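Long-range contacts in CrtC domain-containing protein (Fusarium vanettenii 77-13-4, PDB 7A0Q), which probably adds water to the bean phytoalexin kievitone as a secreted hydratase built from two lipocalin-like domains: residues Lys29-Lys34 / Leu178-Thr183; Gly57-Ser62 / Thr203-Gln208; Tyr87-Thr92 / Gln315-Gly320; His101-Val106 / Asp143-Asp148. All blocks are in the same frame, centred on the assembly; numbering follows the deposited sequence.

Contact 1. Residues Lys29-Lys34 / Leu178-Thr183; sequences KPENSK and LPSAKT
With chi1 of Glu-31 at -71°, its CG stands anti to the carbonyl carbon and beside the backbone N, which lays CG 3.6 Å from CB of Ser-180. Chi2 of 175° carries CD on in an extended line, still only 3.8 Å from the same Ser-180 CB. The contact joins an irregular N-terminal segment to strand 171-189 of the N-terminal lipocalin-like domain, at the point where that strand turns a corner at Ser-180. One backbone bond joins the segments: Glu-31 N gives its hydrogen to Ser-180 O at 2.9 Å (N-H...O 155°), approaching in the carbonyl plane. No run of strand pairing follows, so segment 29-34 touches the corner and then leaves it.

The carboxylate of Glu-31 looks outside the two segments. OE1 is hydrogen-bonded to Thr-155 OG1 and OE2 forms a salt bridge with Arg-253 of the C-terminal barrel, so this one side chain passes the N-terminal corner and reaches the second domain. Next to it in the chain, Pro-30 lies against Ser-180 and Lys-182, its CA 3.5 Å from Ser-180 O. The aliphatic chain of Lys-182 runs off extended, away from segment 29-34, and takes part through its root alone, where Pro-30 CB rests 3.6 Å from Lys-182 CA.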
# COMPACT_ATOMS: atom_id res chain seq x y z
N LYS A 29 13.15 8.96 1.11
CA LYS A 29 13.38 10.06 0.19
C LYS A 29 12.58 9.82 -1.08
O LYS A 29 12.33 8.66 -1.44
CB LYS A 29 14.87 10.22 -0.14
CG LYS A 29 15.51 9.00 -0.77
CD LYS A 29 17.03 9.16 -0.91
CE LYS A 29 17.71 9.21 0.46
NZ LYS A 29 19.20 9.17 0.38
N PRO A 30 12.17 10.87 -1.78
CA PRO A 30 11.37 10.69 -2.99
C PRO A 30 12.24 10.43 -4.21
O PRO A 30 13.43 10.74 -4.25
CB PRO A 30 10.64 12.02 -3.14
CG PRO A 30 11.63 13.02 -2.57
CD PRO A 30 12.35 12.30 -1.45
N GLU A 31 11.61 9.84 -5.22
CA GLU A 31 12.19 9.86 -6.55
C GLU A 31 11.84 11.16 -7.25
O GLU A 31 10.98 11.93 -6.79
CB GLU A 31 11.74 8.64 -7.36
CG GLU A 31 12.38 7.38 -6.84
CD GLU A 31 11.87 6.11 -7.52
OE1 GLU A 31 10.77 6.13 -8.11
OE2 GLU A 31 12.60 5.10 -7.45
N ASN A 32 12.53 11.43 -8.35
CA ASN A 32 12.26 12.61 -9.16
C ASN A 32 12.28 12.20 -10.63
O ASN A 32 13.06 12.70 -11.44
CB ASN A 32 13.26 13.73 -8.87
CG ASN A 32 12.92 15.03 -9.60
OD1 ASN A 32 11.75 15.38 -9.76
ND2 ASN A 32 13.95 15.74 -10.04
N SER A 33 11.40 11.28 -11.00
CA SER A 33 11.34 10.73 -12.35
C SER A 33 9.95 10.92 -12.93
O SER A 33 9.02 11.40 -12.27
CB SER A 33 11.74 9.25 -12.35
OG SER A 33 11.26 8.61 -11.19
N LYS A 34 9.80 10.51 -14.19
CA LYS A 34 8.52 10.58 -14.87
C LYS A 34 7.69 9.35 -14.54
O LYS A 34 8.21 8.24 -14.44
CB LYS A 34 8.73 10.69 -16.39
CG LYS A 34 9.77 11.75 -16.78
CD LYS A 34 9.40 13.10 -16.18
CE LYS A 34 9.41 14.21 -17.22
NZ LYS A 34 8.32 15.19 -16.99
N LEU A 178 2.62 3.81 -7.29
CA LEU A 178 3.54 4.92 -7.51
C LEU A 178 4.43 4.95 -6.27
O LEU A 178 4.00 5.44 -5.22
CB LEU A 178 2.78 6.24 -7.68
CG LEU A 178 1.69 6.19 -8.75
CD1 LEU A 178 0.88 7.48 -8.83
CD2 LEU A 178 2.29 5.82 -10.11
N PRO A 179 5.65 4.40 -6.32
CA PRO A 179 6.33 3.98 -5.08
C PRO A 179 6.95 5.06 -4.21
O PRO A 179 6.96 4.93 -2.98
CB PRO A 179 7.42 3.02 -5.58
CG PRO A 179 7.09 2.73 -6.98
CD PRO A 179 6.33 3.89 -7.52
N SER A 180 7.47 6.13 -4.82
CA SER A 180 8.31 7.08 -4.11
C SER A 180 7.93 8.51 -4.46
O SER A 180 8.78 9.33 -4.84
CB SER A 180 9.78 6.82 -4.42
OG SER A 180 10.17 5.57 -3.88
N ALA A 181 6.64 8.83 -4.33
CA ALA A 181 6.15 10.15 -4.68
C ALA A 181 6.63 11.21 -3.70
O ALA A 181 6.65 10.99 -2.48
CB ALA A 181 4.61 10.15 -4.69
N LYS A 182 7.02 12.36 -4.24
CA LYS A 182 7.35 13.52 -3.40
C LYS A 182 6.15 13.88 -2.52
O LYS A 182 5.02 13.97 -3.00
CB LYS A 182 7.75 14.70 -4.28
CG LYS A 182 8.19 15.94 -3.50
CD LYS A 182 8.59 17.06 -4.45
CE LYS A 182 8.87 18.34 -3.66
NZ LYS A 182 9.20 19.50 -4.54
N THR A 183 6.42 14.10 -1.23
CA THR A 183 5.39 14.24 -0.21
C THR A 183 5.58 15.52 0.58
O THR A 183 6.69 15.84 1.00
CB THR A 183 5.45 13.04 0.74
OG1 THR A 183 5.35 11.83 -0.03
CG2 THR A 183 4.34 13.09 1.76
O HOH W 1 12.57 5.68 -2.41

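Contact 2. Residues Gly57-Ser62 / Thr203-Gln208; sequences GSWWSS and TWYDRQ. With IMD (imidazole), chain F.
Arg-207 lies flat on the indole of Trp-59, the two planes only 8° apart. NH1 of Arg-207 stands over the ring system, 3.3 Å from Trp-59 CE2, while CZ makes an off-centre cation-pi contact with the five-membered ring. NH1 also donates to Ser-58 O at 2.9 Å; the oxygen lies in the guanidinium plane, but the nitrogen sits well above the carbonyl plane. Gln-208 N reaches Ser-58 O from the opposite face, so two donors grip this oxygen. Tyr-205 runs alongside Trp-59, its OH meeting the indole edge at CD1, 3.2 Å away.

These groups stand on an antiparallel pair: strand 58-66, first of the N-terminal lipocalin-like domain, and strand 202-210. Trp-59, Tyr-205 and Arg-207 share one face of the sheet; on the other, Ser-58, Trp-60 and Ser-62 face Gln-208, Asp-206 and Trp-204 in hydrogen-bonded pairs.

On the face of Trp-60 and Asp-206 an imidazole, probably from the crystallisation liquor, lies over the Trp-60 ring, its C4 3.6 Å from Trp-60 CD2. Its N3 donates to Asp-206 OD2 at 2.8 Å, and Glu-340 of the C-terminal barrel is also hydrogen-bonded to it, consistent with a pocket between the domains. Trp-204 NE1 meets Asp-206 OD1 on its anti side, a nearly straight 2.8 Å bond (177°). Further out, Gln-51 holds both Trp-59 NE1 and Tyr-205 OH, and Ser-50 O and Gly-56 O take hydrogens from the Arg-207 guanidinium.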
# COMPACT_ATOMS: atom_id res chain seq x y z
N GLY A 57 -13.52 0.98 -7.04
CA GLY A 57 -12.43 0.19 -6.48
C GLY A 57 -11.82 0.82 -5.23
O GLY A 57 -12.54 1.19 -4.30
N SER A 58 -10.48 0.89 -5.20
CA SER A 58 -9.73 1.16 -3.99
C SER A 58 -8.65 2.21 -4.27
O SER A 58 -8.01 2.17 -5.32
CB SER A 58 -9.11 -0.15 -3.47
OG SER A 58 -8.13 0.07 -2.47
N TRP A 59 -8.48 3.14 -3.33
CA TRP A 59 -7.47 4.20 -3.39
C TRP A 59 -6.70 4.15 -2.07
O TRP A 59 -7.32 4.12 -1.01
CB TRP A 59 -8.13 5.57 -3.60
CG TRP A 59 -8.91 5.76 -4.89
CD1 TRP A 59 -8.47 6.37 -6.02
CD2 TRP A 59 -10.27 5.36 -5.15
NE1 TRP A 59 -9.47 6.38 -6.98
CE2 TRP A 59 -10.58 5.75 -6.47
CE3 TRP A 59 -11.25 4.69 -4.40
CZ2 TRP A 59 -11.83 5.51 -7.05
CZ3 TRP A 59 -12.49 4.46 -4.98
CH2 TRP A 59 -12.77 4.87 -6.30
N TRP A 60 -5.37 4.13 -2.13
CA TRP A 60 -4.58 3.73 -0.97
C TRP A 60 -3.23 4.45 -0.97
O TRP A 60 -2.61 4.60 -2.03
CB TRP A 60 -4.39 2.21 -1.02
CG TRP A 60 -3.74 1.51 0.11
CD1 TRP A 60 -4.37 0.75 1.06
CD2 TRP A 60 -2.33 1.37 0.35
NE1 TRP A 60 -3.44 0.18 1.90
CE2 TRP A 60 -2.18 0.55 1.49
CE3 TRP A 60 -1.19 1.88 -0.28
CZ2 TRP A 60 -0.94 0.22 2.02
CZ3 TRP A 60 0.06 1.54 0.25
CH2 TRP A 60 0.17 0.72 1.39
N SER A 61 -2.79 4.89 0.20
CA SER A 61 -1.48 5.51 0.30
C SER A 61 -0.80 5.12 1.61
O SER A 61 -1.44 5.03 2.66
CB SER A 61 -1.55 7.06 0.19
OG SER A 61 -2.28 7.67 1.25
N SER A 62 0.51 4.88 1.51
CA SER A 62 1.37 4.73 2.69
C SER A 62 2.51 5.73 2.59
O SER A 62 3.33 5.66 1.67
CB SER A 62 1.86 3.29 2.82
OG SER A 62 2.73 2.92 1.76
N THR A 203 5.84 8.76 -0.57
CA THR A 203 4.55 8.09 -0.46
C THR A 203 4.44 7.04 -1.55
O THR A 203 4.74 7.32 -2.72
CB THR A 203 3.39 9.09 -0.56
OG1 THR A 203 3.43 9.98 0.56
CG2 THR A 203 2.02 8.39 -0.57
N TRP A 204 4.01 5.84 -1.18
CA TRP A 204 3.59 4.83 -2.14
C TRP A 204 2.08 4.97 -2.26
O TRP A 204 1.36 4.74 -1.28
CB TRP A 204 3.98 3.43 -1.70
CG TRP A 204 3.56 2.32 -2.66
CD1 TRP A 204 2.29 2.02 -3.09
CD2 TRP A 204 4.43 1.37 -3.28
NE1 TRP A 204 2.32 0.93 -3.94
CE2 TRP A 204 3.62 0.52 -4.07
CE3 TRP A 204 5.81 1.14 -3.24
CZ2 TRP A 204 4.16 -0.54 -4.81
CZ3 TRP A 204 6.34 0.08 -3.97
CH2 TRP A 204 5.51 -0.74 -4.75
N TYR A 205 1.62 5.37 -3.43
CA TYR A 205 0.21 5.44 -3.75
C TYR A 205 -0.15 4.21 -4.57
O TYR A 205 0.50 3.92 -5.58
CB TYR A 205 -0.10 6.73 -4.51
CG TYR A 205 -1.50 6.79 -5.05
CD1 TYR A 205 -2.56 7.21 -4.23
CD2 TYR A 205 -1.78 6.46 -6.37
CE1 TYR A 205 -3.85 7.27 -4.71
CE2 TYR A 205 -3.08 6.51 -6.86
CZ TYR A 205 -4.10 6.93 -6.03
OH TYR A 205 -5.38 6.99 -6.52
N ASP A 206 -1.17 3.47 -4.14
CA ASP A 206 -1.57 2.25 -4.83
C ASP A 206 -3.03 2.36 -5.26
O ASP A 206 -3.91 2.65 -4.43
CB ASP A 206 -1.38 1.00 -3.96
CG ASP A 206 -1.02 -0.21 -4.78
OD1 ASP A 206 0.13 -0.30 -5.25
OD2 ASP A 206 -1.91 -1.06 -4.97
N ARG A 207 -3.28 2.13 -6.54
CA ARG A 207 -4.61 2.24 -7.12
C ARG A 207 -5.03 0.88 -7.66
O ARG A 207 -4.29 0.27 -8.44
CB ARG A 207 -4.60 3.27 -8.26
CG ARG A 207 -5.86 3.34 -9.04
CD ARG A 207 -6.99 4.00 -8.27
NE ARG A 207 -8.17 4.10 -9.13
CZ ARG A 207 -9.36 3.56 -8.85
NH1 ARG A 207 -9.55 2.88 -7.71
NH2 ARG A 207 -10.36 3.72 -9.70
N GLN A 208 -6.20 0.40 -7.25
CA GLN A 208 -6.62 -0.94 -7.63
C GLN A 208 -8.12 -0.98 -7.84
O GLN A 208 -8.88 -0.48 -7.02
CB GLN A 208 -6.22 -1.96 -6.55
CG GLN A 208 -6.50 -3.41 -6.98
CD GLN A 208 -5.83 -4.42 -6.08
OE1 GLN A 208 -5.20 -4.07 -5.08
NE2 GLN A 208 -5.95 -5.70 -6.44
N1 IMD F . -3.19 -3.70 -1.00
C2 IMD F . -2.62 -3.70 -2.23
N3 IMD F . -2.32 -2.42 -2.55
C4 IMD F . -2.69 -1.62 -1.53
C5 IMD F . -3.23 -2.43 -0.55
O HOH W 2 -5.86 0.51 -3.74

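Contact 3. Residues Tyr87-Thr92 / Gln315-Gly320; sequences YFRAST and QTAYEG
Arg-89 reaches from strand 86-94 to the loop just before strand 317-328, where its guanidinium edge meets the carbonyl of Gln-315. Hydrogen bonding across the contact is thin: Arg-89 NH1 donates to Gln-315 O at 2.9 Å, a weak bond bent to 132°. Two waters add to it. One accepts from Arg-89 NH2 and donates to Thr-316 O; another joins Ser-91 OG to Glu-319 O.

Charge contributes a long salt bridge, Arg-89 NH2 to Glu-319 OE2 at 3.8 Å. The oxygen lies well out of the guanidinium plane, so no N-H points at it; the two planes are 69° apart.

Packing supplies the rest. Ala-317 CB rests 3.6 Å from Arg-89 NH1, and the phenol of Tyr-87 crosses Gln-315 obliquely, CD2 being 3.6 Å from Gln-315 CG. Tyr-87 OH also stands over the guanidinium centre.

The contact joins the N-terminal lipocalin-like domain to the C-terminal barrel. With NE held by His-78 of its own domain and a weak bond, one water and a long salt bridge reaching across, the guanidinium probably joins the domains largely through its charge, beside the close pair Glu-319 and Glu-340.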
# COMPACT_ATOMS: atom_id res chain seq x y z
N TYR A 87 -15.86 2.65 2.85
CA TYR A 87 -15.20 3.02 4.08
C TYR A 87 -13.94 3.80 3.78
O TYR A 87 -13.38 3.74 2.68
CB TYR A 87 -14.89 1.82 4.99
CG TYR A 87 -13.94 0.75 4.49
CD1 TYR A 87 -12.57 1.00 4.34
CD2 TYR A 87 -14.39 -0.54 4.27
CE1 TYR A 87 -11.71 -0.02 3.92
CE2 TYR A 87 -13.52 -1.56 3.87
CZ TYR A 87 -12.19 -1.29 3.69
OH TYR A 87 -11.32 -2.28 3.29
N PHE A 88 -13.53 4.59 4.77
CA PHE A 88 -12.21 5.18 4.82
C PHE A 88 -11.55 4.69 6.10
O PHE A 88 -12.19 4.65 7.16
CB PHE A 88 -12.27 6.71 4.81
CG PHE A 88 -10.91 7.38 4.80
CD1 PHE A 88 -10.20 7.52 3.62
CD2 PHE A 88 -10.36 7.87 5.98
CE1 PHE A 88 -8.94 8.15 3.61
CE2 PHE A 88 -9.12 8.50 5.99
CZ PHE A 88 -8.40 8.64 4.80
N ARG A 89 -10.28 4.33 6.01
CA ARG A 89 -9.53 3.92 7.18
C ARG A 89 -8.12 4.50 7.10
O ARG A 89 -7.61 4.80 6.02
CB ARG A 89 -9.51 2.38 7.34
CG ARG A 89 -8.94 1.63 6.15
CD ARG A 89 -9.18 0.13 6.32
NE ARG A 89 -8.58 -0.64 5.24
CZ ARG A 89 -8.62 -1.97 5.17
NH1 ARG A 89 -9.26 -2.67 6.11
NH2 ARG A 89 -8.04 -2.60 4.15
N ALA A 90 -7.52 4.71 8.26
CA ALA A 90 -6.23 5.40 8.31
C ALA A 90 -5.52 5.04 9.60
O ALA A 90 -6.16 4.69 10.60
CB ALA A 90 -6.40 6.92 8.22
N SER A 91 -4.20 5.18 9.59
CA SER A 91 -3.41 4.91 10.78
C SER A 91 -2.15 5.75 10.78
O SER A 91 -1.70 6.25 9.74
CB SER A 91 -3.04 3.42 10.89
OG SER A 91 -2.13 3.02 9.88
N THR A 92 -1.58 5.92 11.97
CA THR A 92 -0.27 6.54 12.13
C THR A 92 0.58 5.66 13.03
O THR A 92 0.07 5.08 13.99
CB THR A 92 -0.35 7.95 12.73
OG1 THR A 92 -0.82 7.84 14.08
CG2 THR A 92 -1.30 8.83 11.93
N GLN A 315 -13.46 -4.97 6.28
CA GLN A 315 -13.07 -3.68 6.86
C GLN A 315 -11.81 -3.77 7.71
O GLN A 315 -11.31 -2.73 8.15
CB GLN A 315 -14.21 -3.12 7.71
CG GLN A 315 -15.46 -2.74 6.94
CD GLN A 315 -16.62 -2.40 7.86
OE1 GLN A 315 -16.42 -2.20 9.06
NE2 GLN A 315 -17.82 -2.34 7.31
N THR A 316 -11.29 -4.97 7.95
CA THR A 316 -10.19 -5.20 8.87
C THR A 316 -8.93 -5.55 8.10
O THR A 316 -8.99 -6.26 7.09
CB THR A 316 -10.55 -6.34 9.85
OG1 THR A 316 -11.70 -5.96 10.60
CG2 THR A 316 -9.41 -6.65 10.80
N ALA A 317 -7.78 -5.06 8.55
CA ALA A 317 -6.54 -5.46 7.90
C ALA A 317 -5.36 -5.27 8.83
O ALA A 317 -5.31 -4.30 9.60
CB ALA A 317 -6.30 -4.66 6.61
N TYR A 318 -4.39 -6.18 8.74
CA TYR A 318 -3.06 -5.89 9.27
C TYR A 318 -2.32 -5.07 8.22
O TYR A 318 -2.14 -5.52 7.08
CB TYR A 318 -2.30 -7.17 9.61
CG TYR A 318 -1.13 -6.88 10.52
CD1 TYR A 318 0.13 -6.56 10.00
CD2 TYR A 318 -1.29 -6.87 11.90
CE1 TYR A 318 1.20 -6.27 10.84
CE2 TYR A 318 -0.22 -6.58 12.75
CZ TYR A 318 1.01 -6.27 12.22
OH TYR A 318 2.07 -5.98 13.05
N GLU A 319 -1.95 -3.84 8.57
CA GLU A 319 -1.28 -2.94 7.63
C GLU A 319 -0.04 -2.42 8.34
O GLU A 319 -0.08 -1.39 9.00
CB GLU A 319 -2.19 -1.82 7.19
CG GLU A 319 -3.45 -2.27 6.54
CD GLU A 319 -3.29 -2.49 5.06
OE1 GLU A 319 -2.18 -2.29 4.53
OE2 GLU A 319 -4.30 -2.86 4.42
N GLY A 320 1.07 -3.15 8.19
CA GLY A 320 2.19 -2.97 9.07
C GLY A 320 3.49 -2.55 8.41
O GLY A 320 3.89 -3.11 7.38
O HOH W 3 -9.32 -5.23 4.54
O HOH W 4 -2.11 0.25 10.04

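Contact 4. Residues His101-Val106 / Asp143-Asp148; sequences HQYVTV and DNVTFD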
# COMPACT_ATOMS: atom_id res chain seq x y z
N HIS A 101 -2.05 4.60 16.13
CA HIS A 101 -3.47 4.94 16.18
C HIS A 101 -4.10 4.58 14.85
O HIS A 101 -3.48 4.74 13.80
CB HIS A 101 -3.67 6.42 16.47
CG HIS A 101 -3.13 6.83 17.81
ND1 HIS A 101 -3.83 6.65 18.98
CD2 HIS A 101 -1.95 7.38 18.16
CE1 HIS A 101 -3.11 7.08 19.99
NE2 HIS A 101 -1.96 7.53 19.52
N GLN A 102 -5.35 4.11 14.90
CA GLN A 102 -6.05 3.71 13.69
C GLN A 102 -7.55 3.89 13.88
O GLN A 102 -8.06 3.91 15.00
CB GLN A 102 -5.76 2.25 13.31
CG GLN A 102 -6.03 1.23 14.42
CD GLN A 102 -7.50 0.85 14.58
OE1 GLN A 102 -8.24 0.76 13.60
NE2 GLN A 102 -7.92 0.63 15.82
N TYR A 103 -8.25 3.99 12.75
CA TYR A 103 -9.71 3.93 12.77
C TYR A 103 -10.21 3.49 11.40
O TYR A 103 -9.50 3.57 10.40
CB TYR A 103 -10.34 5.27 13.16
CG TYR A 103 -10.28 6.31 12.06
CD1 TYR A 103 -9.15 7.10 11.89
CD2 TYR A 103 -11.36 6.51 11.21
CE1 TYR A 103 -9.09 8.05 10.90
CE2 TYR A 103 -11.31 7.48 10.21
CZ TYR A 103 -10.17 8.24 10.06
OH TYR A 103 -10.11 9.20 9.08
N VAL A 104 -11.46 3.03 11.39
CA VAL A 104 -12.21 2.69 10.19
C VAL A 104 -13.56 3.39 10.32
O VAL A 104 -14.23 3.24 11.35
CB VAL A 104 -12.42 1.17 10.03
CG1 VAL A 104 -13.16 0.86 8.73
CG2 VAL A 104 -11.10 0.40 10.12
N THR A 105 -13.95 4.14 9.30
CA THR A 105 -15.25 4.82 9.31
C THR A 105 -16.04 4.43 8.07
O THR A 105 -15.51 4.42 6.95
CB THR A 105 -15.07 6.35 9.44
OG1 THR A 105 -16.35 6.97 9.62
CG2 THR A 105 -14.39 6.96 8.22
N VAL A 106 -17.30 4.06 8.27
CA VAL A 106 -18.10 3.40 7.24
C VAL A 106 -19.06 4.41 6.63
O VAL A 106 -19.74 5.15 7.35
CB VAL A 106 -18.85 2.19 7.82
CG1 VAL A 106 -19.75 1.56 6.78
CG2 VAL A 106 -17.85 1.18 8.34
N ASP A 143 -10.16 12.07 15.72
CA ASP A 143 -9.41 12.17 16.96
C ASP A 143 -8.30 11.12 16.97
O ASP A 143 -8.54 9.94 16.68
CB ASP A 143 -10.34 12.01 18.16
CG ASP A 143 -11.12 13.28 18.46
OD1 ASP A 143 -10.61 14.38 18.16
OD2 ASP A 143 -12.24 13.17 18.99
N ASN A 144 -7.08 11.57 17.25
CA ASN A 144 -5.85 10.79 17.30
C ASN A 144 -5.40 10.26 15.94
O ASN A 144 -4.38 9.57 15.88
CB ASN A 144 -5.93 9.62 18.29
CG ASN A 144 -6.24 10.08 19.70
OD1 ASN A 144 -5.33 10.35 20.48
ND2 ASN A 144 -7.52 10.17 20.03
N VAL A 145 -6.11 10.56 14.84
CA VAL A 145 -5.60 10.30 13.50
C VAL A 145 -5.94 11.50 12.61
O VAL A 145 -6.98 11.53 11.94
CB VAL A 145 -6.15 9.00 12.90
CG1 VAL A 145 -5.55 8.75 11.51
CG2 VAL A 145 -5.86 7.82 13.79
N THR A 146 -5.08 12.51 12.62
CA THR A 146 -5.33 13.74 11.89
C THR A 146 -4.09 14.08 11.08
O THR A 146 -2.98 14.13 11.62
CB THR A 146 -5.68 14.90 12.85
OG1 THR A 146 -6.97 14.66 13.42
CG2 THR A 146 -5.71 16.22 12.10
N PHE A 147 -4.26 14.26 9.77
CA PHE A 147 -3.14 14.57 8.90
C PHE A 147 -3.68 15.15 7.61
O PHE A 147 -4.88 15.06 7.32
CB PHE A 147 -2.25 13.34 8.64
CG PHE A 147 -2.98 12.14 8.07
CD1 PHE A 147 -3.30 12.08 6.72
CD2 PHE A 147 -3.32 11.07 8.90
CE1 PHE A 147 -3.98 10.97 6.20
CE2 PHE A 147 -3.98 9.94 8.38
CZ PHE A 147 -4.30 9.90 7.03
N ASP A 148 -2.79 15.75 6.83
CA ASP A 148 -3.18 16.36 5.56
C ASP A 148 -1.93 16.30 4.68
O ASP A 148 -1.04 17.15 4.77
CB ASP A 148 -3.68 17.79 5.77
CG ASP A 148 -4.26 18.41 4.51
OD1 ASP A 148 -4.19 17.79 3.43
OD2 ASP A 148 -4.80 19.53 4.61
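His-101 turns one face of its imidazole to Asn-144, whose CB sits 4.1 Å from the centre of the His-101 ring and 27° off its normal, a CH-pi contact. The two side chains cross at a slant, and the Asn-144 amide is turned only modestly against the ring. Nearer the backbone the fit is closer: His-101 CB lies 3.3 Å from Asn-144 O and 3.7 Å from Val-145 CG2. The imidazole has its polar partner outside the contact, NE2 being hydrogen-bonded to Glu-99.

Two residues on, Tyr-103 meets Val-145 with the edge of its ring. Chi1 of 75° sets Tyr-103 CG between the backbone N and the carbonyl carbon, and the ring beyond it presents its CD1-CE1 edge to Val-145. Val-145 CG1 lies near the ring plane, 3.7 Å from Tyr-103 CE1. Val-145 thus divides its branches, CG1 to the tyrosine and CG2 to the histidine and the main chain between, where it lies 3.9 Å from Gln-102 N. No hydrogen bond links the two segments. A stack on His-142 and a hydrogen bond between Tyr-103 OH and Ser-140 OG hold the phenol in place.

Asp-143 and Asn-144 form the type II turn of the hairpin between strands 136-142 and 145-152. The contact is orthogonal packing of beta strands in the N-terminal lipocalin-like domain: strands 101-106 and 145-148 cross at -88°, their axes 8.0 Å apart. Strand 100-107 is paired with strand 86-94, and just past the contact Phe-147 packs on Ala-90 of that neighbour and on Val-75 and Ala-77 of strand 72-81.

Overall arrangement
From the N terminus, residues 29-34 open the loop that contact 1 closes at 178-183, tying the leading segment to strand 171-189. Contact 2 opens next, at 57-62, and closes at 203-208 on the strand beside it, so it crosses contact 1 and touches it. Contact 3 opens at 87-92 and closes only at 315-320; it crosses both and is the one whose two segments lie in different lipocalin-like domains. Contact 4, between 101-106 and 143-148, is nested inside all three loops. Its first strand pairs with that of contact 3, their centres about 9 Å apart, whereas the centres of contacts 1 and 4 lie about 25 Å apart.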